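Local coordinates for putative tetR family transcription regulator (Shewanella loihica, PDB 3PPB), which probably binds DNA through an N-terminal helix-turn-helix and regulates transcription, at the interface of chains A and B. Numbering follows the deposited sequence. Chains: chain A/B, putative tetR family transcription regulator.

Contact 1: the interface of chains A and B. Residues chain A 112-115; chain B 105, 108-109, 166.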
# COMPACT_ATOMS: atom_id res chain seq x y z
N MSE A 112 0.62 -0.44 -5.85
CA MSE A 112 0.31 -1.79 -5.41
C MSE A 112 -1.18 -2.07 -5.44
O MSE A 112 -1.66 -3.05 -4.85
CB MSE A 112 0.85 -1.97 -3.99
CG MSE A 112 1.61 -3.25 -3.83
SE MSE A 112 2.51 -3.32 -2.16
CE MSE A 112 1.06 -2.98 -1.03
N SER A 113 -1.91 -1.23 -6.19
CA SER A 113 -3.34 -1.29 -6.28
C SER A 113 -3.80 -2.17 -7.44
O SER A 113 -3.09 -2.28 -8.45
CB SER A 113 -3.91 0.13 -6.45
OG SER A 113 -3.86 0.58 -7.79
N PRO A 114 -5.04 -2.72 -7.36
CA PRO A 114 -5.58 -3.49 -8.49
C PRO A 114 -5.90 -2.64 -9.73
O PRO A 114 -6.30 -3.20 -10.75
CB PRO A 114 -6.89 -4.09 -7.93
CG PRO A 114 -6.83 -3.90 -6.43
CD PRO A 114 -6.01 -2.67 -6.24
N THR A 115 -5.74 -1.29 -9.66
CA THR A 115 -6.07 -0.38 -10.77
C THR A 115 -5.14 -0.59 -11.98
O THR A 115 -5.63 -0.65 -13.11
CB THR A 115 -6.06 1.11 -10.31
OG1 THR A 115 -6.74 1.24 -9.07
CG2 THR A 115 -6.68 2.05 -11.33
N ALA B 105 -9.50 -6.08 -1.82
CA ALA B 105 -9.22 -5.11 -2.90
C ALA B 105 -9.50 -3.68 -2.39
O ALA B 105 -8.74 -2.77 -2.70
CB ALA B 105 -10.06 -5.43 -4.14
N GLN B 108 -6.55 -2.65 -0.32
CA GLN B 108 -5.45 -2.31 -1.25
C GLN B 108 -5.67 -0.92 -1.85
O GLN B 108 -4.71 -0.15 -1.96
CB GLN B 108 -5.29 -3.36 -2.37
CG GLN B 108 -4.60 -4.68 -1.93
CD GLN B 108 -3.17 -4.60 -1.41
OE1 GLN B 108 -2.56 -3.53 -1.25
NE2 GLN B 108 -2.57 -5.75 -1.15
N LEU B 109 -6.91 -0.55 -2.14
CA LEU B 109 -7.18 0.76 -2.71
C LEU B 109 -7.27 1.90 -1.69
O LEU B 109 -6.90 3.03 -2.04
CB LEU B 109 -8.50 0.73 -3.48
CG LEU B 109 -8.54 -0.10 -4.78
CD1 LEU B 109 -9.99 -0.43 -5.13
CD2 LEU B 109 -7.85 0.64 -5.92
N ARG B 166 -0.77 -8.71 -1.65
CA ARG B 166 -0.60 -8.36 -3.07
C ARG B 166 0.02 -9.57 -3.75
O ARG B 166 -0.51 -10.06 -4.74
CB ARG B 166 0.31 -7.10 -3.22
CG ARG B 166 0.84 -6.81 -4.65
CD ARG B 166 -0.19 -6.10 -5.53
NE ARG B 166 -1.25 -7.02 -5.97
CZ ARG B 166 -2.55 -6.85 -5.75
NH1 ARG B 166 -2.99 -5.76 -5.13
NH2 ARG B 166 -3.42 -7.76 -6.16
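Two bends, at chi2 (81°) and chi3 (-74°), fold the side chain of B:Arg166 back across A:Met112, a selenomethionine, after CG has left the helix anti to the backbone N. The two side chains run antiparallel, flank to flank, with CG of B:Arg166 3.7 Å from CG of A:Met112. The guanidinium is thereby carried to the main chain, where NH1 donates a hydrogen bond of 3.0 Å to the carbonyl O of A:Met112. It is fairly straight, 150° at the hydrogen, although NH1 is tilted from the carbonyl plane. An alanine in place of B:Arg166 would probably leave the carbonyl of A:Met112 without this donor from the partner chain and uncover the flank of the selenomethionine. At the tip of the selenomethionine, CE lies 3.7 Å from OE1, the amide oxygen of B:Gln108.

Further along the segment the contact turns apolar. CD of the A:Pro114 ring sits 3.8 Å from CD2 of B:Leu109 and also touches CB of B:Gln108. The same leucine methyl reaches CB of A:Ser113 and the hydroxyl OG1 of A:Thr115, whose side chain lies roughly perpendicular to that of the leucine. Within the segment, the backbone N of A:Thr115 donates to OG of A:Ser113, which may help to hold the shape of the loop. Loop 112-115 of chain A thus lies against helix 101-110 of chain B, with B:Arg166 reaching in from helix 150-170: a loop-to-helix part of the two-fold interface, probably the dimer interface usual in this family.

Contact 2: the interface of chains A and B. Residues chain A 156, 159-160, 163, 187, 191; chain B 156, 159-160, 163, 191.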
# COMPACT_ATOMS: atom_id res chain seq x y z
N ASN A 156 7.87 -7.11 -0.50
CA ASN A 156 8.05 -6.70 0.87
C ASN A 156 8.80 -5.37 0.93
O ASN A 156 8.36 -4.49 1.67
CB ASN A 156 8.74 -7.79 1.69
CG ASN A 156 8.95 -7.37 3.10
OD1 ASN A 156 8.00 -7.25 3.90
ND2 ASN A 156 10.17 -6.98 3.36
N GLY A 159 6.27 -2.78 -0.02
CA GLY A 159 5.32 -2.53 1.05
C GLY A 159 5.91 -1.72 2.19
O GLY A 159 5.23 -0.84 2.76
N GLN A 160 7.17 -2.00 2.55
CA GLN A 160 7.83 -1.28 3.64
C GLN A 160 8.14 0.13 3.22
O GLN A 160 8.01 1.04 4.04
CB GLN A 160 9.09 -2.00 4.12
CG GLN A 160 8.74 -3.33 4.80
CD GLN A 160 9.92 -3.90 5.49
OE1 GLN A 160 10.82 -4.47 4.84
NE2 GLN A 160 9.96 -3.77 6.80
N ALA A 163 4.87 2.00 3.46
CA ALA A 163 4.52 2.19 4.87
C ALA A 163 5.35 3.33 5.48
O ALA A 163 4.79 4.18 6.16
CB ALA A 163 4.76 0.91 5.65
N LEU A 187 13.79 -1.49 10.32
CA LEU A 187 12.63 -2.33 9.99
C LEU A 187 12.81 -2.92 8.60
O LEU A 187 12.55 -4.09 8.41
CB LEU A 187 11.30 -1.56 10.08
CG LEU A 187 10.80 -1.25 11.50
CD1 LEU A 187 9.96 -0.00 11.51
CD2 LEU A 187 10.04 -2.42 12.14
N ALA A 191 13.95 -7.10 8.18
CA ALA A 191 12.98 -8.02 7.56
C ALA A 191 13.70 -9.03 6.69
O ALA A 191 13.36 -10.20 6.72
CB ALA A 191 11.96 -7.24 6.71
N ASN B 156 4.41 -0.21 9.53
CA ASN B 156 5.23 -1.24 8.92
C ASN B 156 4.46 -2.55 8.83
O ASN B 156 4.48 -3.16 7.77
CB ASN B 156 6.55 -1.41 9.68
CG ASN B 156 7.41 -2.45 9.05
OD1 ASN B 156 7.93 -2.30 7.93
ND2 ASN B 156 7.39 -3.61 9.68
N GLY B 159 2.02 -2.11 6.01
CA GLY B 159 2.67 -2.18 4.71
C GLY B 159 3.08 -3.61 4.33
O GLY B 159 2.96 -4.01 3.17
N GLN B 160 3.58 -4.39 5.30
CA GLN B 160 4.01 -5.78 5.05
C GLN B 160 2.81 -6.66 4.78
O GLN B 160 2.89 -7.53 3.92
CB GLN B 160 4.85 -6.34 6.18
CG GLN B 160 6.20 -5.63 6.25
CD GLN B 160 7.13 -6.35 7.19
OE1 GLN B 160 6.98 -6.26 8.41
NE2 GLN B 160 8.07 -7.10 6.63
N ALA B 163 1.77 -5.89 1.24
CA ALA B 163 2.75 -6.47 0.31
C ALA B 163 2.52 -7.99 0.16
O ALA B 163 2.53 -8.49 -0.96
CB ALA B 163 4.16 -6.20 0.82
N ALA B 191 11.31 -8.16 10.78
CA ALA B 191 11.37 -6.69 10.73
C ALA B 191 11.32 -6.12 12.14
O ALA B 191 12.08 -5.21 12.43
CB ALA B 191 10.20 -6.14 9.91
O HOH W 1 5.72 -8.63 3.15
O HOH W 2 8.24 0.33 6.92
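A:Gln160 and B:Gln160 meet across the two-fold axis of a TetR-family pair of chains, and the path of the first shows how a symmetric polar cluster can be tied together. From CB, 4.0 Å from OD1 of B:Asn156, the chain of A:Gln160 runs to CG, which lies 3.4 Å from the same OD1. CG of A:Gln160 also packs 3.7 Å from CG of B:Gln160. Beyond CG the chain stays extended (chi2 -170°), and at CD the amide stacks on that of B:Gln160, the planes 11° apart. At the tip the two ends part company. OE1 accepts a hydrogen bond from ND2 of A:Asn156 in its own chain, with the donor well above the carbonyl plane. NE2 gives a nearly straight hydrogen bond of 2.7 Å to OD1 of B:Asn156, in the carbonyl plane and on a lone pair. It also donates to the main-chain O of A:Leu187, 3.1 Å away, here from above the carbonyl plane. Held at both ends, the amide is probably fixed in its rotation.

The asparagine can accept because its CG stands anti to the backbone N (chi1 -180° in B:Asn156), pointing the amide at the partner helix. Symmetry repeats the bond from B:Gln160 to A:Asn156. A water links OD1 of A:Asn156 to O of B:Gln160, and another OD1 of B:Asn156 to O of A:Gln160.

Small residues let the helices come close: CB of A:Ala163 rests 3.8 Å from CA of B:Gly159, with the reciprocal pair alongside. Toward helix 178-192, CD2 of A:Leu187 packs against ND2 of B:Asn156 and the carbonyl O of B:Ala191, while CB of A:Ala191 touches CB of B:Ala191.

About 16 Å separates the centres of the C-alpha atoms of contact 1 and contact 2, and helix 150-170 of chain B runs through both, lending its arginine to the first and its asparagine, glycine, glutamine and alanine to the second. Contact 2 straddles the two-fold axis, pairing like helices, whereas contact 1 and its twin, with the chains exchanged, lie further along that axis, towards the end that carries the N-terminal helices. Contacts at two levels along the axis would help fix the relative placement of the two chains, consistent with the dimers typical of TetR-family regulators.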